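PDB 6WON: YohF from Salmonella typhimurium, which is named an acetoin dehydrogenase and probably works as a nucleotide-dependent oxidoreductase of the short-chain dehydrogenase/reductase family. Local coordinates for residues I8-D13 and Q71-L76; G17-L22 and E218-V223; G135-I140 and K167-E172; L179-A184 and A224-E229. All coordinates share one frame; numbering follows the deposited sequence.

How the contacts relate
The four contacts show how a Rossmann fold covers its parallel sheet with helices on both faces. Contact 1 places helix 71-80 against the central strand 6-9, and contact 2 starts just downstream, on the helix following that strand. Their centres lie about 16 Å apart, and they meet where Ser12 CB packs 3.4 Å from Gly17 O, at the glycine-rich turn that in this family usually receives the dinucleotide. Contacts 3 and 4, with centres about 9 Å apart, sit on neighbouring strands that are probably hydrogen-bonded through Ile137 N and Leu179 O (2.9 Å). Contacts 2 and 4 share helix 216-226, and Val183 packs against both parts of it. Contacts 1 and 3 do not touch.

Contact 1: I8-D13 and Q71-L76; sequences IVTASD and QAIEHL
Ile8 and Leu76 meet end on, tip to tip, joining the end of strand 6-9 to helix 71-80 through hydrocarbon alone. Leu76 CD2 lies 4.1 Å from Ile8 CG2 and nearly as close to Ile8 CG1, so a single methyl rests against both branches of the isoleucine. The first torsion of Ile8 (chi1 -73°) sets CG2 anti to the backbone nitrogen and CG1 anti to the carbonyl carbon, a pose in which both meet Leu76 CD2. One turn earlier, Ile73 sends its CD1 methyl to Thr10 CG2 at 4.1 Å, the two side chains lying roughly perpendicular. Ile73 CD1 also comes within 4.4 Å of Ile8 CG2 and thereby links the two halves of the contact.

Thr10 is divided between two environments. With chi1 at 64°, its methyl turns to the helix while OG1 is flanked by the backbone nitrogen and the carbonyl carbon and hydrogen-bonds to the backbone nitrogen of Asn89. Beyond it the chain leaves the strand and bends: Ser12 OG bonds back to Val9 O at 2.7 Å, approaching from above the carbonyl plane. On the helix, Ile73 also packs against Cys120 and Ile123 of helix 103-131, and Leu76 against Ile59.

Helix 71-80 carries the chain from strand 56-60, at the edge of the sheet, to strand 85-88, and passes over strand 6-9 on the way. This crossover, beside the turn leading into the family's glycine-rich segment, is a hallmark of the Rossmann fold.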
loop_
_atom_site.group_PDB
_atom_site.type_symbol
_atom_site.label_atom_id
_atom_site.label_comp_id
_atom_site.label_asym_id
_atom_site.label_seq_id
_atom_site.Cartn_x
_atom_site.Cartn_y
_atom_site.Cartn_z
ATOM N N ILE B 8 -5.409 0.044 29.625
ATOM C CA ILE B 8 -4.036 -0.277 29.987
ATOM C C ILE B 8 -3.125 0.206 28.869
ATOM O O ILE B 8 -3.384 -0.052 27.689
ATOM C CB ILE B 8 -3.867 -1.775 30.264
ATOM C CG1 ILE B 8 -4.528 -2.085 31.610
ATOM C CG2 ILE B 8 -2.385 -2.138 30.279
ATOM C CD1 ILE B 8 -4.665 -3.534 31.881
ATOM N N VAL B 9 -2.098 0.962 29.240
ATOM C CA VAL B 9 -1.129 1.508 28.303
ATOM C C VAL B 9 0.237 1.035 28.763
ATOM O O VAL B 9 0.670 1.371 29.877
ATOM C CB VAL B 9 -1.183 3.043 28.249
ATOM C CG1 VAL B 9 -0.270 3.562 27.146
ATOM C CG2 VAL B 9 -2.630 3.533 28.055
ATOM N N THR B 10 0.921 0.268 27.917
ATOM C CA THR B 10 2.244 -0.197 28.306
ATOM C C THR B 10 3.272 0.912 28.134
ATOM O O THR B 10 3.132 1.797 27.284
ATOM C CB THR B 10 2.665 -1.432 27.503
ATOM O OG1 THR B 10 2.778 -1.101 26.116
ATOM C CG2 THR B 10 1.644 -2.545 27.680
ATOM N N ALA B 11 4.313 0.855 28.964
ATOM C CA ALA B 11 5.416 1.811 28.918
ATOM C C ALA B 11 4.901 3.242 29.007
ATOM O O ALA B 11 5.356 4.135 28.290
ATOM C CB ALA B 11 6.278 1.605 27.662
ATOM N N SER B 12 3.925 3.461 29.885
ATOM C CA SER B 12 3.317 4.776 30.046
ATOM C C SER B 12 4.002 5.603 31.118
ATOM O O SER B 12 3.422 6.588 31.595
ATOM C CB SER B 12 1.822 4.643 30.354
ATOM O OG SER B 12 1.578 3.545 31.215
ATOM N N ASP B 13 5.224 5.224 31.509
ATOM C CA ASP B 13 6.017 6.044 32.416
ATOM C C ASP B 13 6.521 7.328 31.766
ATOM O O ASP B 13 6.979 8.222 32.487
ATOM C CB ASP B 13 7.211 5.238 32.936
ATOM C CG ASP B 13 7.986 4.551 31.811
ATOM O OD1 ASP B 13 7.358 3.893 30.946
ATOM O OD2 ASP B 13 9.222 4.678 31.780
ATOM N N GLN B 71 3.043 -11.712 32.263
ATOM C CA GLN B 71 2.043 -11.974 33.296
ATOM C C GLN B 71 1.698 -10.715 34.090
ATOM O O GLN B 71 0.588 -10.603 34.631
ATOM C CB GLN B 71 2.528 -13.082 34.228
ATOM C CG GLN B 71 2.318 -14.488 33.671
ATOM C CD GLN B 71 0.886 -14.712 33.208
ATOM O OE1 GLN B 71 -0.054 -14.716 34.016
ATOM N NE2 GLN B 71 0.711 -14.885 31.899
ATOM N N ALA B 72 2.618 -9.745 34.151
ATOM C CA ALA B 72 2.318 -8.494 34.843
ATOM C C ALA B 72 1.079 -7.804 34.263
ATOM O O ALA B 72 0.386 -7.061 34.972
ATOM C CB ALA B 72 3.536 -7.570 34.784
ATOM N N ILE B 73 0.777 -8.035 32.986
ATOM C CA ILE B 73 -0.466 -7.507 32.427
ATOM C C ILE B 73 -1.674 -8.142 33.105
ATOM O O ILE B 73 -2.652 -7.457 33.437
ATOM C CB ILE B 73 -0.497 -7.726 30.907
ATOM C CG1 ILE B 73 0.669 -6.983 30.246
ATOM C CG2 ILE B 73 -1.835 -7.260 30.335
ATOM C CD1 ILE B 73 0.547 -5.475 30.282
ATOM N N GLU B 74 -1.632 -9.460 33.317
ATOM C CA GLU B 74 -2.735 -10.137 33.992
ATOM C C GLU B 74 -2.891 -9.639 35.425
ATOM O O GLU B 74 -4.017 -9.496 35.921
ATOM C CB GLU B 74 -2.517 -11.652 33.960
ATOM C CG GLU B 74 -3.513 -12.456 34.789
ATOM C CD GLU B 74 -4.930 -12.399 34.234
ATOM O OE1 GLU B 74 -5.112 -12.030 33.053
ATOM O OE2 GLU B 74 -5.872 -12.728 34.990
ATOM N N HIS B 75 -1.775 -9.338 36.097
ATOM C CA HIS B 75 -1.870 -8.832 37.467
ATOM C C HIS B 75 -2.477 -7.434 37.500
ATOM O O HIS B 75 -3.287 -7.122 38.384
ATOM C CB HIS B 75 -0.496 -8.826 38.128
ATOM C CG HIS B 75 0.150 -10.173 38.182
ATOM N ND1 HIS B 75 -0.458 -11.268 38.758
ATOM C CD2 HIS B 75 1.353 -10.604 37.731
ATOM C CE1 HIS B 75 0.342 -12.316 38.658
ATOM N NE2 HIS B 75 1.448 -11.940 38.039
ATOM N N LEU B 76 -2.084 -6.576 36.557
ATOM C CA LEU B 76 -2.653 -5.233 36.485
ATOM C C LEU B 76 -4.154 -5.292 36.219
ATOM O O LEU B 76 -4.945 -4.631 36.903
ATOM C CB LEU B 76 -1.934 -4.430 35.399
ATOM C CG LEU B 76 -2.215 -2.928 35.290
ATOM C CD1 LEU B 76 -2.038 -2.238 36.632
ATOM C CD2 LEU B 76 -1.301 -2.291 34.226
#

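Contact 2: G17-L22 and E218-V223; sequences GKACAL and EIASLV
Helices 17-22 and 218-223 run in broadly the same direction, crossing at -43° with their axes 8.3 Å apart at the closest point. The approach is intimate where Cys20 and Ala220 meet, for their CA atoms are only 4.6 Å apart. Small side chains make such closeness possible, and the contact illustrates how helices draw together when one of them offers little more than a methyl group.

That methyl is Ala220 CB. It lies against the peptide joining Ala19 to Cys20, 3.6 Å from both Ala19 C and Cys20 N, so backbone itself forms part of the floor on which it rests. Ala19 CB flanks it at 3.7 Å from Ala220 CB. Further along, the sulfur of Cys20 takes over. A chi1 of -62° sets SG anti to its own carbonyl carbon, and from there it reaches the second helix, 3.9 Å from Ala220 CA. It is also 3.9 Å from Val223 CG2, with Val223 CB and CG1 scarcely farther, so that the sulfur lies against the whole branched end of the valine.

Helix 216-226 looks in other directions too. Val223 also packs on Val183 of strand 178-185, while Ser221 OG hydrogen-bonds to Trp225 NE1 of a second subunit.

No hydrogen bond or salt bridge crosses between the two segments. The sulfur behaves here as one more apolar group, and attraction between them probably rests largely on dispersion and the exclusion of water, which reward close fit rather than any precise bond direction.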
loop_
_atom_site.group_PDB
_atom_site.type_symbol
_atom_site.label_atom_id
_atom_site.label_comp_id
_atom_site.label_asym_id
_atom_site.label_seq_id
_atom_site.Cartn_x
_atom_site.Cartn_y
_atom_site.Cartn_z
ATOM N N GLY B 17 3.471 6.726 25.501
ATOM C CA GLY B 17 2.640 5.976 26.435
ATOM C C GLY B 17 2.049 6.858 27.523
ATOM O O GLY B 17 0.858 6.761 27.848
ATOM N N LYS B 18 2.875 7.736 28.098
ATOM C CA LYS B 18 2.382 8.630 29.146
ATOM C C LYS B 18 1.288 9.557 28.617
ATOM O O LYS B 18 0.251 9.752 29.269
ATOM C CB LYS B 18 3.541 9.443 29.716
ATOM C CG LYS B 18 3.115 10.561 30.654
ATOM C CD LYS B 18 4.332 11.298 31.185
ATOM C CE LYS B 18 3.927 12.423 32.124
ATOM N NZ LYS B 18 5.120 13.094 32.711
ATOM N N ALA B 19 1.512 10.150 27.440
ATOM C CA ALA B 19 0.504 11.028 26.857
ATOM C C ALA B 19 -0.819 10.291 26.643
ATOM O O ALA B 19 -1.888 10.819 26.975
ATOM C CB ALA B 19 1.031 11.637 25.551
ATOM N N CYS B 20 -0.771 9.057 26.120
ATOM C CA CYS B 20 -1.993 8.261 25.973
ATOM C C CYS B 20 -2.657 8.013 27.316
ATOM O O CYS B 20 -3.877 8.176 27.462
ATOM C CB CYS B 20 -1.699 6.924 25.275
ATOM S SG CYS B 20 -1.046 7.063 23.588
ATOM N N ALA B 21 -1.873 7.604 28.312
ATOM C CA ALA B 21 -2.463 7.266 29.603
ATOM C C ALA B 21 -3.175 8.465 30.215
ATOM O O ALA B 21 -4.273 8.334 30.772
ATOM C CB ALA B 21 -1.386 6.740 30.552
ATOM N N LEU B 22 -2.565 9.644 30.123
ATOM C CA LEU B 22 -3.138 10.825 30.756
ATOM C C LEU B 22 -4.367 11.319 29.995
ATOM O O LEU B 22 -5.344 11.766 30.604
ATOM C CB LEU B 22 -2.078 11.921 30.855
ATOM C CG LEU B 22 -0.965 11.687 31.893
ATOM C CD1 LEU B 22 -0.073 12.926 32.002
ATOM C CD2 LEU B 22 -1.541 11.347 33.250
ATOM N N GLU B 218 0.264 14.665 19.801
ATOM C CA GLU B 218 -0.218 14.444 18.438
ATOM C C GLU B 218 -0.396 12.963 18.107
ATOM O O GLU B 218 -1.096 12.634 17.137
ATOM C CB GLU B 218 0.717 15.142 17.425
ATOM C CG GLU B 218 0.482 16.663 17.378
ATOM C CD GLU B 218 1.597 17.486 16.707
ATOM O OE1 GLU B 218 2.776 17.058 16.675
ATOM O OE2 GLU B 218 1.273 18.593 16.222
ATOM N N ILE B 219 0.204 12.056 18.877
ATOM C CA ILE B 219 -0.153 10.638 18.769
ATOM C C ILE B 219 -1.300 10.291 19.708
ATOM O O ILE B 219 -2.259 9.615 19.322
ATOM C CB ILE B 219 1.070 9.743 19.054
ATOM C CG1 ILE B 219 2.239 10.109 18.150
ATOM C CG2 ILE B 219 0.690 8.279 18.872
ATOM C CD1 ILE B 219 1.887 10.022 16.667
ATOM N N ALA B 220 -1.196 10.730 20.964
ATOM C CA ALA B 220 -2.211 10.407 21.964
ATOM C C ALA B 220 -3.609 10.828 21.512
ATOM O O ALA B 220 -4.584 10.106 21.740
ATOM C CB ALA B 220 -1.848 11.070 23.295
ATOM N N SER B 221 -3.721 11.976 20.842
ATOM C CA SER B 221 -5.038 12.454 20.430
ATOM C C SER B 221 -5.746 11.444 19.530
ATOM O O SER B 221 -6.947 11.187 19.693
ATOM C CB SER B 221 -4.902 13.801 19.725
ATOM O OG SER B 221 -6.181 14.290 19.359
ATOM N N LEU B 222 -5.021 10.848 18.583
ATOM C CA LEU B 222 -5.641 9.860 17.710
ATOM C C LEU B 222 -5.960 8.581 18.468
ATOM O O LEU B 222 -7.033 7.990 18.285
ATOM C CB LEU B 222 -4.736 9.554 16.521
ATOM C CG LEU B 222 -5.354 8.535 15.556
ATOM C CD1 LEU B 222 -6.662 9.089 14.973
ATOM C CD2 LEU B 222 -4.382 8.129 14.429
ATOM N N VAL B 223 -5.032 8.127 19.314
ATOM C CA VAL B 223 -5.289 6.956 20.148
ATOM C C VAL B 223 -6.564 7.153 20.963
ATOM O O VAL B 223 -7.403 6.244 21.063
ATOM C CB VAL B 223 -4.077 6.668 21.054
ATOM C CG1 VAL B 223 -4.445 5.613 22.093
ATOM C CG2 VAL B 223 -2.867 6.208 20.216
#

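Contact 3: G135-I140 and K167-E172; sequences GRIINI and KSMALE
Strand 135-140 faces helix 153-173 where Ile137 meets Met169, the backbones standing well apart, with 8.9 Å between Ile137 CA and Ala170 CA and 10.6 Å between the CA atoms of Asn139 and Lys167. Strand and helix are the first two elements of a beta-alpha-beta unit that strand 178-185 completes, the repeating theme of a Rossmann fold. Met169 bridges the space between them. Its chain is extended at first and then bent at the sulfur (chi3 48°), a turn that brings the terminal methyl onto the isoleucine. Met169 CE lies 3.7 Å from Ile137 CD1 and 3.9 Å from Ile137 CG2, touching both ends of the branched side chain as Met169 lies athwart Ile137.

Outside this pair, Ile137 packs on Met128 of helix 103-131, and Met169 touches Phe98 of a third subunit. At the start of the helical segment, at the subunit interface, Lys167 NZ hydrogen-bonds to His146 O and His160 NE2 of that same neighbour.

Asn139 is held at both ends of its amide, OD1 by Asn88 ND2 and ND2 by Thr166 OG1, and this leaves Asn139 ND2 lying 4.2 Å from Met169 SD.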
loop_
_atom_site.group_PDB
_atom_site.type_symbol
_atom_site.label_atom_id
_atom_site.label_comp_id
_atom_site.label_asym_id
_atom_site.label_seq_id
_atom_site.Cartn_x
_atom_site.Cartn_y
_atom_site.Cartn_z
ATOM N N GLY B 135 -14.318 -4.177 23.184
ATOM C CA GLY B 135 -13.087 -3.540 23.602
ATOM C C GLY B 135 -12.351 -2.972 22.411
ATOM O O GLY B 135 -12.792 -3.080 21.265
ATOM N N ARG B 136 -11.221 -2.341 22.716
ATOM C CA ARG B 136 -10.395 -1.687 21.716
ATOM C C ARG B 136 -8.945 -2.025 21.998
ATOM O O ARG B 136 -8.507 -1.966 23.148
ATOM C CB ARG B 136 -10.580 -0.160 21.736
ATOM C CG ARG B 136 -12.033 0.304 21.710
ATOM C CD ARG B 136 -12.687 0.043 20.340
ATOM N NE ARG B 136 -14.086 0.464 20.321
ATOM C CZ ARG B 136 -14.476 1.727 20.175
ATOM N NH1 ARG B 136 -13.571 2.700 20.030
ATOM N NH2 ARG B 136 -15.772 2.030 20.178
ATOM N N ILE B 137 -8.199 -2.367 20.950
ATOM C CA ILE B 137 -6.770 -2.630 21.071
ATOM C C ILE B 137 -6.047 -1.788 20.033
ATOM O O ILE B 137 -6.324 -1.899 18.833
ATOM C CB ILE B 137 -6.429 -4.117 20.893
ATOM C CG1 ILE B 137 -7.065 -4.942 22.016
ATOM C CG2 ILE B 137 -4.895 -4.303 20.863
ATOM C CD1 ILE B 137 -6.957 -6.460 21.810
ATOM N N ILE B 138 -5.133 -0.941 20.490
ATOM C CA ILE B 138 -4.350 -0.088 19.609
ATOM C C ILE B 138 -2.897 -0.523 19.712
ATOM O O ILE B 138 -2.324 -0.542 20.807
ATOM C CB ILE B 138 -4.506 1.398 19.957
ATOM C CG1 ILE B 138 -5.950 1.851 19.705
ATOM C CG2 ILE B 138 -3.558 2.231 19.098
ATOM C CD1 ILE B 138 -6.805 1.973 20.942
ATOM N N ASN B 139 -2.300 -0.880 18.579
ATOM C CA ASN B 139 -0.889 -1.243 18.535
ATOM C C ASN B 139 -0.118 -0.044 18.000
ATOM O O ASN B 139 -0.362 0.395 16.870
ATOM C CB ASN B 139 -0.658 -2.470 17.652
ATOM C CG ASN B 139 -1.302 -3.728 18.206
ATOM O OD1 ASN B 139 -1.225 -3.995 19.411
ATOM N ND2 ASN B 139 -1.938 -4.522 17.323
ATOM N N ILE B 140 0.773 0.514 18.817
ATOM C CA ILE B 140 1.627 1.597 18.345
ATOM C C ILE B 140 2.721 0.960 17.499
ATOM O O ILE B 140 3.573 0.236 18.019
ATOM C CB ILE B 140 2.228 2.411 19.497
ATOM C CG1 ILE B 140 1.136 2.875 20.464
ATOM C CG2 ILE B 140 2.976 3.623 18.934
ATOM C CD1 ILE B 140 0.174 3.870 19.855
ATOM N N LYS B 167 -3.870 -6.675 11.615
ATOM C CA LYS B 167 -4.914 -7.070 10.669
ATOM C C LYS B 167 -5.531 -8.406 11.060
ATOM O O LYS B 167 -6.750 -8.594 10.949
ATOM C CB LYS B 167 -4.345 -7.166 9.248
ATOM C CG LYS B 167 -3.726 -5.881 8.697
ATOM C CD LYS B 167 -2.940 -6.149 7.415
ATOM C CE LYS B 167 -2.165 -4.899 6.967
ATOM N NZ LYS B 167 -1.390 -5.164 5.719
ATOM N N SER B 168 -4.699 -9.349 11.503
ATOM C CA SER B 168 -5.206 -10.657 11.910
ATOM C C SER B 168 -6.127 -10.537 13.119
ATOM O O SER B 168 -7.235 -11.078 13.122
ATOM C CB SER B 168 -4.039 -11.584 12.217
ATOM O OG SER B 168 -3.470 -12.023 10.998
ATOM N N MET B 169 -5.683 -9.816 14.150
ATOM C CA MET B 169 -6.490 -9.650 15.353
ATOM C C MET B 169 -7.815 -8.978 15.025
ATOM O O MET B 169 -8.863 -9.369 15.539
ATOM C CB MET B 169 -5.721 -8.822 16.387
ATOM C CG MET B 169 -4.458 -9.454 16.903
ATOM S SD MET B 169 -3.561 -8.341 18.015
ATOM C CE MET B 169 -4.891 -7.795 19.102
ATOM N N ALA B 170 -7.776 -7.953 14.174
ATOM C CA ALA B 170 -8.996 -7.254 13.795
ATOM C C ALA B 170 -10.012 -8.215 13.197
ATOM O O ALA B 170 -11.197 -8.186 13.551
ATOM C CB ALA B 170 -8.660 -6.141 12.806
ATOM N N LEU B 171 -9.558 -9.095 12.312
ATOM C CA LEU B 171 -10.466 -10.052 11.692
ATOM C C LEU B 171 -10.952 -11.091 12.694
ATOM O O LEU B 171 -12.144 -11.425 12.714
ATOM C CB LEU B 171 -9.768 -10.722 10.511
ATOM C CG LEU B 171 -10.596 -11.010 9.267
ATOM C CD1 LEU B 171 -11.323 -9.763 8.782
ATOM C CD2 LEU B 171 -9.672 -11.571 8.180
ATOM N N GLU B 172 -10.045 -11.619 13.536
ATOM C CA GLU B 172 -10.405 -12.713 14.438
ATOM C C GLU B 172 -11.183 -12.262 15.668
ATOM O O GLU B 172 -11.894 -13.080 16.264
ATOM C CB GLU B 172 -9.155 -13.482 14.902
ATOM C CG GLU B 172 -8.714 -14.573 13.929
ATOM C CD GLU B 172 -7.630 -15.515 14.476
ATOM O OE1 GLU B 172 -7.847 -16.213 15.493
ATOM O OE2 GLU B 172 -6.553 -15.558 13.862
#

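Contact 4: L179-A184 and A224-E229; sequences LVNAVA and AWLCSE
Leu226 of helix 216-226 meets Asn181 and Val183, with the CA atoms of Asn181 and Leu226 8.1 Å apart. Its CB points to the strand and, like CG after it, serves to span the gap, approaching no atom of residues 179-184 closely. CG turns away from the carbonyl carbon and sits beside the backbone nitrogen (chi1 -74°), and there the chain divides toward two strand residues. CD1 goes to Val183, stopping 3.5 Å from Val183 CG2, a snug methyl-to-methyl approach in which the two side chains run alongside, pointing opposite ways. CD2 goes to the amide of Asn181, 3.9 Å from Asn181 ND2.

Strand 178-185 lies inside the parallel sheet of the Rossmann fold, and helix 216-226 packs across one face of it, so Leu226 also touches Ile138 and Leu239 on the strands to either side. The amide beside its methyl is already committed: Asn181 OD1 accepts from Gln237 N, and Asn181 ND2 donates to Thr234 O.

Nearby, a turn gathers around one carbonyl, Trp225 O, which accepts Ser228 N at 2.9 Å and also Ser228 OG at 2.7 Å, the latter in the carbonyl plane and on a lone pair. The indole of Trp225 meets its counterpart, Trp225 of a second subunit, with the ring planes inclined by about 35°, and Glu229 OE2 hydrogen-bonds to His217 NE2 of that subunit.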
loop_
_atom_site.group_PDB
_atom_site.type_symbol
_atom_site.label_atom_id
_atom_site.label_comp_id
_atom_site.label_asym_id
_atom_site.label_seq_id
_atom_site.Cartn_x
_atom_site.Cartn_y
_atom_site.Cartn_z
ATOM N N LEU B 179 -12.324 -3.962 18.401
ATOM C CA LEU B 179 -11.766 -3.283 17.236
ATOM C C LEU B 179 -10.267 -3.132 17.448
ATOM O O LEU B 179 -9.832 -2.756 18.542
ATOM C CB LEU B 179 -12.423 -1.921 17.018
ATOM C CG LEU B 179 -13.957 -1.859 17.116
ATOM C CD1 LEU B 179 -14.489 -0.453 16.780
ATOM C CD2 LEU B 179 -14.622 -2.901 16.218
ATOM N N VAL B 180 -9.481 -3.444 16.418
ATOM C CA VAL B 180 -8.025 -3.489 16.538
ATOM C C VAL B 180 -7.408 -2.668 15.415
ATOM O O VAL B 180 -7.620 -2.964 14.229
ATOM C CB VAL B 180 -7.493 -4.928 16.501
ATOM C CG1 VAL B 180 -5.982 -4.943 16.758
ATOM C CG2 VAL B 180 -8.226 -5.767 17.534
ATOM N N ASN B 181 -6.620 -1.664 15.786
ATOM C CA ASN B 181 -5.976 -0.813 14.799
ATOM C C ASN B 181 -4.542 -0.555 15.224
ATOM O O ASN B 181 -4.184 -0.704 16.395
ATOM C CB ASN B 181 -6.708 0.523 14.648
ATOM C CG ASN B 181 -8.110 0.354 14.094
ATOM O OD1 ASN B 181 -8.287 0.172 12.886
ATOM N ND2 ASN B 181 -9.114 0.431 14.967
ATOM N N ALA B 182 -3.730 -0.147 14.254
ATOM C CA ALA B 182 -2.401 0.384 14.511
ATOM C C ALA B 182 -2.403 1.901 14.325
ATOM O O ALA B 182 -3.038 2.421 13.400
ATOM C CB ALA B 182 -1.364 -0.248 13.571
ATOM N N VAL B 183 -1.698 2.602 15.211
ATOM C CA VAL B 183 -1.285 3.984 14.992
ATOM C C VAL B 183 0.213 3.975 14.746
ATOM O O VAL B 183 0.972 3.408 15.542
ATOM C CB VAL B 183 -1.634 4.891 16.187
ATOM C CG1 VAL B 183 -1.095 6.305 15.956
ATOM C CG2 VAL B 183 -3.134 4.925 16.407
ATOM N N ALA B 184 0.637 4.608 13.653
ATOM C CA ALA B 184 1.990 4.471 13.106
ATOM C C ALA B 184 2.673 5.831 13.162
ATOM O O ALA B 184 2.536 6.637 12.225
ATOM C CB ALA B 184 1.936 3.938 11.667
ATOM N N ALA B 224 -6.736 8.346 21.549
ATOM C CA ALA B 224 -7.972 8.641 22.280
ATOM C C ALA B 224 -9.199 8.535 21.380
ATOM O O ALA B 224 -10.221 7.972 21.785
ATOM C CB ALA B 224 -7.920 10.037 22.899
ATOM N N TRP B 225 -9.129 9.092 20.167
ATOM C CA TRP B 225 -10.281 9.010 19.274
ATOM C C TRP B 225 -10.645 7.558 18.981
ATOM O O TRP B 225 -11.827 7.200 18.978
ATOM C CB TRP B 225 -10.029 9.767 17.965
ATOM C CG TRP B 225 -11.215 9.611 17.038
ATOM C CD1 TRP B 225 -12.401 10.305 17.092
ATOM C CD2 TRP B 225 -11.359 8.663 15.968
ATOM N NE1 TRP B 225 -13.248 9.865 16.107
ATOM C CE2 TRP B 225 -12.641 8.852 15.412
ATOM C CE3 TRP B 225 -10.526 7.679 15.425
ATOM C CZ2 TRP B 225 -13.107 8.099 14.340
ATOM C CZ3 TRP B 225 -10.995 6.930 14.354
ATOM C CH2 TRP B 225 -12.272 7.145 13.825
ATOM N N LEU B 226 -9.641 6.705 18.757
ATOM C CA LEU B 226 -9.882 5.287 18.504
ATOM C C LEU B 226 -10.545 4.582 19.683
ATOM O O LEU B 226 -11.157 3.524 19.496
ATOM C CB LEU B 226 -8.570 4.592 18.162
ATOM C CG LEU B 226 -8.020 4.900 16.762
ATOM C CD1 LEU B 226 -6.611 4.385 16.619
ATOM C CD2 LEU B 226 -8.917 4.295 15.678
ATOM N N CYS B 227 -10.433 5.130 20.890
ATOM C CA CYS B 227 -11.118 4.574 22.050
ATOM C C CYS B 227 -12.495 5.180 22.270
ATOM O O CYS B 227 -13.178 4.794 23.226
ATOM C CB CYS B 227 -10.265 4.763 23.314
ATOM S SG CYS B 227 -8.653 3.973 23.195
ATOM N N SER B 228 -12.919 6.106 21.417
ATOM C CA SER B 228 -14.180 6.808 21.590
ATOM C C SER B 228 -15.301 6.127 20.802
ATOM O O SER B 228 -15.064 5.296 19.923
ATOM C CB SER B 228 -14.027 8.262 21.151
ATOM O OG SER B 228 -14.178 8.330 19.751
ATOM N N GLU B 229 -16.542 6.500 21.141
ATOM C CA GLU B 229 -17.718 5.945 20.477
ATOM C C GLU B 229 -17.717 6.226 18.982
ATOM O O GLU B 229 -18.238 5.420 18.203
ATOM C CB GLU B 229 -18.989 6.514 21.112
ATOM C CG GLU B 229 -19.116 8.035 20.996
ATOM C CD GLU B 229 -19.770 8.488 19.688
ATOM O OE1 GLU B 229 -20.660 7.770 19.173
ATOM O OE2 GLU B 229 -19.374 9.559 19.166
#